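Local atomic coordinates of tryptophan halogenase (Shewanella frigidimarina, PDB entry 2PYX), a protein that probably acts as a flavin-dependent tryptophan halogenase of the FAD-binding monooxygenase type. Residues Gln200-Asn203 against Ile209-Leu212; Leu234-Gly237 against Gln241-Phe244; Gln378-Pro381 against Val385-Thr388. All coordinates share one frame; numbering follows the deposited sequence.

Contact 1 (Gln200-Asn203 against Ile209-Leu212); sequences QIIN and IEKL
A classic beta bulge interrupts the antiparallel hairpin where Ile202 faces both Glu210 and Lys211. Glu210 N gives a short bond of 2.7 Å to Ile202 O, reaching it in the carbonyl plane, while Lys211 N makes a weak bond to the same oxygen at 3.3 Å. In return, Ile202 N donates to Lys211 O at 2.9 Å. With two N-H groups gripping one carbonyl, the register slips by a residue between Ile202 and Asn203.

Ile201, Ile209 and Leu212 share one side. Ile201 holds CG2 anti to its backbone N (chi1 -50° to CG1), and this methyl meets Ile209 CG2 at 3.7 Å and Leu212 CD2 at 3.9 Å; the Leu212 side chain runs alongside that of Ile201. An alanine in place of Ile209 would probably remove the closest apolar neighbour of Ile201 CG2 across the hairpin and open a gap beside it, under helix 234-239. On the other face, Ile202 CB rests on Lys211 CG at 3.8 Å, and Lys211 NZ runs on to a salt bridge with Glu219. Asn203 OD1 approaches Ile209 CA at 3.6 Å but is hydrogen-bonded to His239.

Strand 219-221 continues the sheet beyond 209-214, helix 234-239 packs on the Ile201 and Ile209 side chains, and Leu212 reaches strands 9-13 and 224-227.

Contact 2 (Leu234-Gly237 against Gln241-Phe244); sequences LLLG and QVPF
Leu236 and Val242 bring their side chains together at a slant where the chain leaves helix 234-239. The branch point of the leucine does the touching: Leu236 CG lies 3.7 Å from Val242 CG2, and Leu236 CD1 meets the same methyl at 3.9 Å. With chi1 at -174°, the leucine swings CG over beside its own carbonyl carbon, and this lays the isobutyl group against the valine. Val242 for its part points its CB at the helix and sets CG2 beside its backbone N, where the methyl also packs on Leu236 O at 3.5 Å.

The same carbonyl makes the polar half of the contact. Val242 N donates to Leu236 O at 3.1 Å in a nearly straight bond (170°). Bond and apolar pair thus join the same two residues. Gln241, with positive phi (58°), turns the chain out of the helix between them. The positive phi and apolar pair mark a helix C-terminal ending, though its bond spans one residue more than a Schellman motif's. Gln241 CA comes to 3.1 Å from Gly237 O as a CA-H...O contact, while its side chain starts away from the helix segment, and a bend at chi2 brings NE2 to Glu238 O.

Asp227 OD2 accepts from the backbone N of both Leu235 and Leu236 at the start of the helix. Beyond the leucine-valine pair lies the edge of the Rossmann-type sheet, where Leu236 touches Ala349 of strand 347-349 and both side chains touch Gln344 of strand 343-344. Arg339, on strand 337-339, donates from NH1 to Val242 O.

Contact 3 (Gln378-Pro381 against Val385-Thr388); sequences QLPP and VMDT
Pro380 and Met386 bring their backbones closest, 5.4 Å from CA to CA, where an irregular proline-rich link comes alongside the first turns of helix 383-413. The contact is apolar. Pro380 points its ring at the helix, and its CG meets CG of Met386 (selenomethionine in the crystal) at 4.1 Å. The long chain is extended as far as the selenium and then bends (chi3 -63°), which brings CE back to 4.2 Å from that same Pro380 CG; the proline ring thus touches the methionine at CG and again at its terminal methyl.

One residue along, the ring of Pro381 and the side chain of Val385 meet at about a right angle. Pro381 CD lies 3.8 Å from Val385 CG2, the methyl that sits between the valine's backbone N and carbonyl carbon. In the connecting turn, Asn382 OD1 accepts a hydrogen bond from Val385 N.

Trp343 of strand 343-344 lies against both Pro380 and Met386, and Ile389, a turn further along the helix, touches both prolines. This is plain packing in a helix-loop-helix connection: two consecutive prolines lead the chain from helix 363-377 into the long helix 383-413.

How the contacts relate
From the N terminus the three contacts follow in series, and none nests within or crosses another. Contact 1 closes the hairpin of strands 198-203 and 209-214, part of the antiparallel excursion between strands 192-195 and 224-227 of the Rossmann-type sheet. Contact 2 then closes the exit of helix 234-239. The two touch, with Ile209 CD1 4.0 Å from Leu235 CD2, so that hairpin and helix share one apolar seam. Contact 3, much later, closes the turn between helices 363-377 and 383-413, its centre about 20 Å from either of the others. Strand 343-344 links contacts 2 and 3, through Gln344 and Trp343 respectively.

Contact 1 (Gln200-Asn203 against Ile209-Leu212)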
ATOM      1  N   GLN A 200     -15.014  -7.080  28.182  1.00 16.02           N
ATOM      2  CA  GLN A 200     -16.217  -6.289  27.918  1.00 15.61           C
ATOM      3  C   GLN A 200     -15.856  -4.952  27.341  1.00 16.43           C
ATOM      4  O   GLN A 200     -14.827  -4.380  27.704  1.00 16.68           O
ATOM      5  CB  GLN A 200     -17.000  -5.984  29.185  1.00 16.86           C
ATOM      6  CG  GLN A 200     -17.552  -7.174  29.898  1.00 17.08           C
ATOM      7  CD  GLN A 200     -18.179  -6.775  31.196  1.00 13.26           C
ATOM      8  OE1 GLN A 200     -17.623  -7.045  32.277  1.00 18.11           O
ATOM      9  NE2 GLN A 200     -19.315  -6.113  31.124  1.00 10.94           N
ATOM     10  N   ILE A 201     -16.739  -4.439  26.493  1.00 15.87           N
ATOM     11  CA  ILE A 201     -16.677  -3.086  25.990  1.00 16.79           C
ATOM     12  C   ILE A 201     -17.894  -2.367  26.564  1.00 17.48           C
ATOM     13  O   ILE A 201     -19.048  -2.769  26.309  1.00 19.58           O
ATOM     14  CB  ILE A 201     -16.757  -3.061  24.433  1.00 15.65           C
ATOM     15  CG1 ILE A 201     -15.746  -4.052  23.854  1.00 19.60           C
ATOM     16  CG2 ILE A 201     -16.608  -1.637  23.892  1.00 18.00           C
ATOM     17  CD1 ILE A 201     -15.941  -4.346  22.376  1.00 22.60           C
ATOM     18  N   ILE A 202     -17.646  -1.307  27.322  1.00 17.49           N
ATOM     19  CA  ILE A 202     -18.697  -0.587  28.044  1.00 17.27           C
ATOM     20  C   ILE A 202     -18.974   0.759  27.404  1.00 17.59           C
ATOM     21  O   ILE A 202     -18.039   1.555  27.185  1.00 16.16           O
ATOM     22  CB  ILE A 202     -18.267  -0.315  29.512  1.00 16.12           C
ATOM     23  CG1 ILE A 202     -17.722  -1.579  30.154  1.00 17.13           C
ATOM     24  CG2 ILE A 202     -19.400   0.304  30.317  1.00 21.13           C
ATOM     25  CD1 ILE A 202     -18.652  -2.692  30.145  1.00 18.27           C
ATOM     26  N   ASN A 203     -20.245   1.040  27.140  1.00 14.56           N
ATOM     27  CA  ASN A 203     -20.632   2.310  26.594  1.00 15.11           C
ATOM     28  C   ASN A 203     -21.092   3.254  27.660  1.00 17.16           C
ATOM     29  O   ASN A 203     -21.534   2.827  28.728  1.00 19.13           O
ATOM     30  CB  ASN A 203     -21.766   2.116  25.588  1.00 14.91           C
ATOM     31  CG  ASN A 203     -21.295   1.446  24.290  1.00 18.33           C
ATOM     32  OD1 ASN A 203     -20.089   1.277  24.043  1.00 18.51           O
ATOM     33  ND2 ASN A 203     -22.260   1.057  23.456  1.00 19.60           N
ATOM     34  N   ILE A 209     -18.099   4.401  23.358  1.00 13.33           N
ATOM     35  CA  ILE A 209     -17.325   3.510  24.225  1.00 13.80           C
ATOM     36  C   ILE A 209     -16.690   4.359  25.337  1.00 15.07           C
ATOM     37  O   ILE A 209     -16.175   5.461  25.100  1.00 14.46           O
ATOM     38  CB  ILE A 209     -16.230   2.766  23.458  1.00 14.73           C
ATOM     39  CG1 ILE A 209     -16.841   1.969  22.301  1.00 14.34           C
ATOM     40  CG2 ILE A 209     -15.452   1.863  24.389  1.00 16.61           C
ATOM     41  CD1 ILE A 209     -15.826   1.400  21.367  1.00 13.57           C
ATOM     42  N   GLU A 210     -16.818   3.875  26.566  1.00 16.07           N
ATOM     43  CA  GLU A 210     -16.326   4.565  27.762  1.00 16.65           C
ATOM     44  C   GLU A 210     -15.097   3.875  28.332  1.00 15.87           C
ATOM     45  O   GLU A 210     -14.136   4.505  28.759  1.00 15.59           O
ATOM     46  CB  GLU A 210     -17.441   4.548  28.806  1.00 18.09           C
ATOM     47  CG  GLU A 210     -17.060   5.063  30.139  1.00 25.72           C
ATOM     48  CD  GLU A 210     -18.242   5.005  31.054  1.00 32.08           C
ATOM     49  OE1 GLU A 210     -19.046   5.955  30.997  1.00 37.92           O
ATOM     50  OE2 GLU A 210     -18.395   3.976  31.754  1.00 37.37           O
ATOM     51  N   LYS A 211     -15.116   2.564  28.360  1.00 14.36           N
ATOM     52  CA  LYS A 211     -14.040   1.829  28.956  1.00 14.84           C
ATOM     53  C   LYS A 211     -14.059   0.390  28.517  1.00 15.58           C
ATOM     54  O   LYS A 211     -15.064  -0.107  27.992  1.00 15.11           O
ATOM     55  CB  LYS A 211     -14.064   1.950  30.494  1.00 14.46           C
ATOM     56  CG  LYS A 211     -15.244   1.287  31.143  1.00 18.60           C
ATOM     57  CD  LYS A 211     -15.291   1.620  32.623  1.00 20.10           C
ATOM     58  CE  LYS A 211     -16.538   1.063  33.297  1.00 23.24           C
ATOM     59  NZ  LYS A 211     -16.628   1.597  34.708  1.00 22.88           N
ATOM     60  N   LEU A 212     -12.910  -0.254  28.670  1.00 15.17           N
ATOM     61  CA  LEU A 212     -12.758  -1.660  28.387  1.00 15.80           C
ATOM     62  C   LEU A 212     -12.465  -2.370  29.684  1.00 18.46           C
ATOM     63  O   LEU A 212     -11.701  -1.875  30.492  1.00 18.33           O
ATOM     64  CB  LEU A 212     -11.618  -1.915  27.413  1.00 17.84           C
ATOM     65  CG  LEU A 212     -11.702  -1.121  26.124  1.00 17.20           C
ATOM     66  CD1 LEU A 212     -10.487  -1.464  25.285  1.00 19.79           C
ATOM     67  CD2 LEU A 212     -12.980  -1.445  25.360  1.00 16.67           C
TER

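Contact 2 (Leu234-Gly237 against Gln241-Phe244)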
ATOM      1  N   LEU A 234     -13.678  -5.936  15.815  1.00 14.77           N
ATOM      2  CA  LEU A 234     -14.437  -6.132  17.051  1.00 15.06           C
ATOM      3  C   LEU A 234     -15.131  -4.892  17.631  1.00 16.23           C
ATOM      4  O   LEU A 234     -16.188  -4.999  18.273  1.00 15.36           O
ATOM      5  CB  LEU A 234     -13.543  -6.762  18.111  1.00 16.76           C
ATOM      6  CG  LEU A 234     -12.939  -8.129  17.782  1.00 21.86           C
ATOM      7  CD1 LEU A 234     -12.065  -8.608  18.911  1.00 28.12           C
ATOM      8  CD2 LEU A 234     -14.021  -9.166  17.471  1.00 24.30           C
ATOM      9  N   LEU A 235     -14.551  -3.707  17.403  1.00 12.58           N
ATOM     10  CA  LEU A 235     -15.107  -2.480  17.928  1.00 13.63           C
ATOM     11  C   LEU A 235     -15.991  -1.812  16.884  1.00 11.77           C
ATOM     12  O   LEU A 235     -17.152  -1.504  17.114  1.00 12.54           O
ATOM     13  CB  LEU A 235     -14.017  -1.510  18.389  1.00 11.89           C
ATOM     14  CG  LEU A 235     -13.480  -1.740  19.814  1.00 20.27           C
ATOM     15  CD1 LEU A 235     -12.807  -3.050  19.979  1.00 23.95           C
ATOM     16  CD2 LEU A 235     -12.553  -0.590  20.224  1.00 16.78           C
ATOM     17  N   LEU A 236     -15.448  -1.570  15.707  1.00 11.22           N
ATOM     18  CA  LEU A 236     -16.197  -0.803  14.730  1.00  9.99           C
ATOM     19  C   LEU A 236     -17.310  -1.640  14.052  1.00 11.73           C
ATOM     20  O   LEU A 236     -18.491  -1.270  14.034  1.00 12.82           O
ATOM     21  CB  LEU A 236     -15.245  -0.222  13.679  1.00 12.66           C
ATOM     22  CG  LEU A 236     -15.944   0.722  12.697  1.00 10.28           C
ATOM     23  CD1 LEU A 236     -15.887   2.138  13.202  1.00 14.84           C
ATOM     24  CD2 LEU A 236     -15.377   0.646  11.284  1.00 15.25           C
ATOM     25  N   GLY A 237     -16.911  -2.781  13.511  1.00 12.13           N
ATOM     26  CA  GLY A 237     -17.879  -3.636  12.830  1.00 13.56           C
ATOM     27  C   GLY A 237     -18.829  -4.334  13.764  1.00 15.63           C
ATOM     28  O   GLY A 237     -20.028  -4.322  13.512  1.00 18.04           O
ATOM     29  N   GLN A 241     -21.555  -1.916  14.978  1.00 12.98           N
ATOM     30  CA  GLN A 241     -22.412  -2.368  13.892  1.00 14.27           C
ATOM     31  C   GLN A 241     -22.279  -1.556  12.613  1.00 13.35           C
ATOM     32  O   GLN A 241     -23.249  -1.389  11.873  1.00 15.21           O
ATOM     33  CB  GLN A 241     -23.866  -2.452  14.393  1.00 14.35           C
ATOM     34  CG  GLN A 241     -24.040  -3.584  15.373  1.00 17.34           C
ATOM     35  CD  GLN A 241     -24.021  -4.955  14.706  1.00 23.33           C
ATOM     36  OE1 GLN A 241     -24.878  -5.251  13.868  1.00 26.16           O
ATOM     37  NE2 GLN A 241     -23.051  -5.796  15.072  1.00 22.20           N
ATOM     38  N   VAL A 242     -21.060  -1.086  12.304  1.00 12.05           N
ATOM     39  CA  VAL A 242     -20.852  -0.386  11.049  1.00 10.06           C
ATOM     40  C   VAL A 242     -20.869  -1.414   9.932  1.00  9.92           C
ATOM     41  O   VAL A 242     -20.105  -2.350   9.970  1.00 11.01           O
ATOM     42  CB  VAL A 242     -19.522   0.385  11.043  1.00 12.31           C
ATOM     43  CG1 VAL A 242     -19.263   0.989   9.675  1.00  9.52           C
ATOM     44  CG2 VAL A 242     -19.547   1.471  12.117  1.00 12.94           C
ATOM     45  N   PRO A 243     -21.730  -1.223   8.934  1.00 11.05           N
ATOM     46  CA  PRO A 243     -21.865  -2.219   7.858  1.00 12.89           C
ATOM     47  C   PRO A 243     -20.639  -2.379   6.980  1.00 13.21           C
ATOM     48  O   PRO A 243     -19.869  -1.429   6.776  1.00 11.25           O
ATOM     49  CB  PRO A 243     -23.012  -1.680   6.989  1.00 15.42           C
ATOM     50  CG  PRO A 243     -23.602  -0.609   7.704  1.00 19.80           C
ATOM     51  CD  PRO A 243     -22.675  -0.106   8.762  1.00 13.77           C
ATOM     52  N   PHE A 244     -20.506  -3.588   6.448  1.00 12.86           N
ATOM     53  CA  PHE A 244     -19.418  -3.937   5.522  1.00 10.45           C
ATOM     54  C   PHE A 244     -19.938  -3.891   4.101  1.00 12.12           C
ATOM     55  O   PHE A 244     -21.018  -4.432   3.804  1.00 13.05           O
ATOM     56  CB  PHE A 244     -18.917  -5.335   5.823  1.00 11.30           C
ATOM     57  CG  PHE A 244     -17.675  -5.704   5.063  1.00 10.31           C
ATOM     58  CD1 PHE A 244     -16.441  -5.204   5.454  1.00  9.37           C
ATOM     59  CD2 PHE A 244     -17.715  -6.567   3.973  1.00 12.22           C
ATOM     60  CE1 PHE A 244     -15.280  -5.523   4.787  1.00 13.39           C
ATOM     61  CE2 PHE A 244     -16.548  -6.888   3.317  1.00 12.32           C
ATOM     62  CZ  PHE A 244     -15.326  -6.361   3.727  1.00 13.20           C
TER

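Contact 3 (Gln378-Pro381 against Val385-Thr388)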
ATOM      1  N   GLN A 378      -5.740  15.780  12.814  1.00 10.10           N
ATOM      2  CA  GLN A 378      -7.078  16.274  13.107  1.00 10.42           C
ATOM      3  C   GLN A 378      -7.586  15.752  14.452  1.00 11.31           C
ATOM      4  O   GLN A 378      -8.744  15.409  14.592  1.00 13.78           O
ATOM      5  CB  GLN A 378      -8.037  15.846  12.006  1.00 11.64           C
ATOM      6  CG  GLN A 378      -7.661  16.442  10.678  1.00 11.59           C
ATOM      7  CD  GLN A 378      -8.800  16.474   9.684  1.00 18.69           C
ATOM      8  OE1 GLN A 378      -9.873  16.957   9.989  1.00 14.54           O
ATOM      9  NE2 GLN A 378      -8.574  15.933   8.514  1.00 23.68           N
ATOM     10  N   LEU A 379      -6.724  15.725  15.462  1.00  9.75           N
ATOM     11  CA  LEU A 379      -7.130  15.242  16.760  1.00 10.89           C
ATOM     12  C   LEU A 379      -8.285  16.112  17.245  1.00  9.75           C
ATOM     13  O   LEU A 379      -8.175  17.329  17.316  1.00 10.98           O
ATOM     14  CB  LEU A 379      -5.949  15.339  17.722  1.00 14.68           C
ATOM     15  CG  LEU A 379      -6.258  14.994  19.183  1.00 17.62           C
ATOM     16  CD1 LEU A 379      -6.406  13.526  19.348  1.00 20.88           C
ATOM     17  CD2 LEU A 379      -5.200  15.546  20.118  1.00 18.31           C
ATOM     18  N   PRO A 380      -9.425  15.496  17.531  1.00  9.66           N
ATOM     19  CA  PRO A 380     -10.535  16.362  17.933  1.00 11.06           C
ATOM     20  C   PRO A 380     -10.284  17.074  19.250  1.00 12.50           C
ATOM     21  O   PRO A 380      -9.776  16.447  20.194  1.00 11.48           O
ATOM     22  CB  PRO A 380     -11.705  15.399  18.083  1.00 13.95           C
ATOM     23  CG  PRO A 380     -11.316  14.186  17.362  1.00 15.11           C
ATOM     24  CD  PRO A 380      -9.836  14.090  17.479  1.00 12.95           C
ATOM     25  N   PRO A 381     -10.625  18.376  19.325  1.00 11.26           N
ATOM     26  CA  PRO A 381     -10.473  19.058  20.605  1.00 11.79           C
ATOM     27  C   PRO A 381     -11.242  18.436  21.736  1.00 12.59           C
ATOM     28  O   PRO A 381     -10.755  18.375  22.867  1.00 14.62           O
ATOM     29  CB  PRO A 381     -10.988  20.467  20.298  1.00 12.24           C
ATOM     30  CG  PRO A 381     -10.668  20.670  18.830  1.00 11.81           C
ATOM     31  CD  PRO A 381     -10.958  19.307  18.223  1.00 11.99           C
ATOM     32  N   VAL A 385     -17.365  18.520  19.386  1.00 10.97           N
ATOM     33  CA  VAL A 385     -17.071  18.846  17.969  1.00 10.82           C
ATOM     34  C   VAL A 385     -16.545  17.674  17.147  1.00 11.71           C
ATOM     35  O   VAL A 385     -16.305  17.832  15.936  1.00 12.06           O
ATOM     36  CB  VAL A 385     -16.143  20.076  17.823  1.00 11.06           C
ATOM     37  CG1 VAL A 385     -16.718  21.273  18.614  1.00 14.13           C
ATOM     38  CG2 VAL A 385     -14.721  19.748  18.252  1.00 13.47           C
HETATM   39  N   MSE A 386     -16.401  16.510  17.786  1.00  9.55           N
HETATM   40  CA  MSE A 386     -15.787  15.345  17.147  1.00 10.52           C
HETATM   41  C   MSE A 386     -16.504  14.948  15.881  1.00 10.72           C
HETATM   42  O   MSE A 386     -15.849  14.563  14.902  1.00 11.23           O
HETATM   43  CB  MSE A 386     -15.758  14.153  18.092  1.00 10.06           C
HETATM   44  CG  MSE A 386     -15.175  12.904  17.481  1.00 11.13           C
HETATM   45 SE   MSE A 386     -15.031  11.468  18.779  0.75 11.13          SE
HETATM   46  CE  MSE A 386     -13.763  12.199  20.086  1.00 14.57           C
ATOM     47  N   ASP A 387     -17.835  15.016  15.860  1.00  9.99           N
ATOM     48  CA  ASP A 387     -18.583  14.516  14.700  1.00  9.84           C
ATOM     49  C   ASP A 387     -18.338  15.343  13.434  1.00 10.18           C
ATOM     50  O   ASP A 387     -18.464  14.824  12.317  1.00 10.51           O
ATOM     51  CB  ASP A 387     -20.071  14.462  14.976  1.00 10.87           C
ATOM     52  CG  ASP A 387     -20.484  13.386  15.993  1.00 14.13           C
ATOM     53  OD1 ASP A 387     -19.653  12.644  16.569  1.00 15.29           O
ATOM     54  OD2 ASP A 387     -21.727  13.310  16.225  1.00 20.65           O
ATOM     55  N   THR A 388     -17.969  16.608  13.571  1.00 10.43           N
ATOM     56  CA  THR A 388     -17.615  17.431  12.425  1.00  9.39           C
ATOM     57  C   THR A 388     -16.358  16.893  11.798  1.00 10.65           C
ATOM     58  O   THR A 388     -16.240  16.802  10.574  1.00 11.36           O
ATOM     59  CB  THR A 388     -17.442  18.901  12.825  1.00 10.22           C
ATOM     60  OG1 THR A 388     -18.704  19.344  13.342  1.00 11.94           O
ATOM     61  CG2 THR A 388     -17.033  19.801  11.686  1.00 13.14           C
TER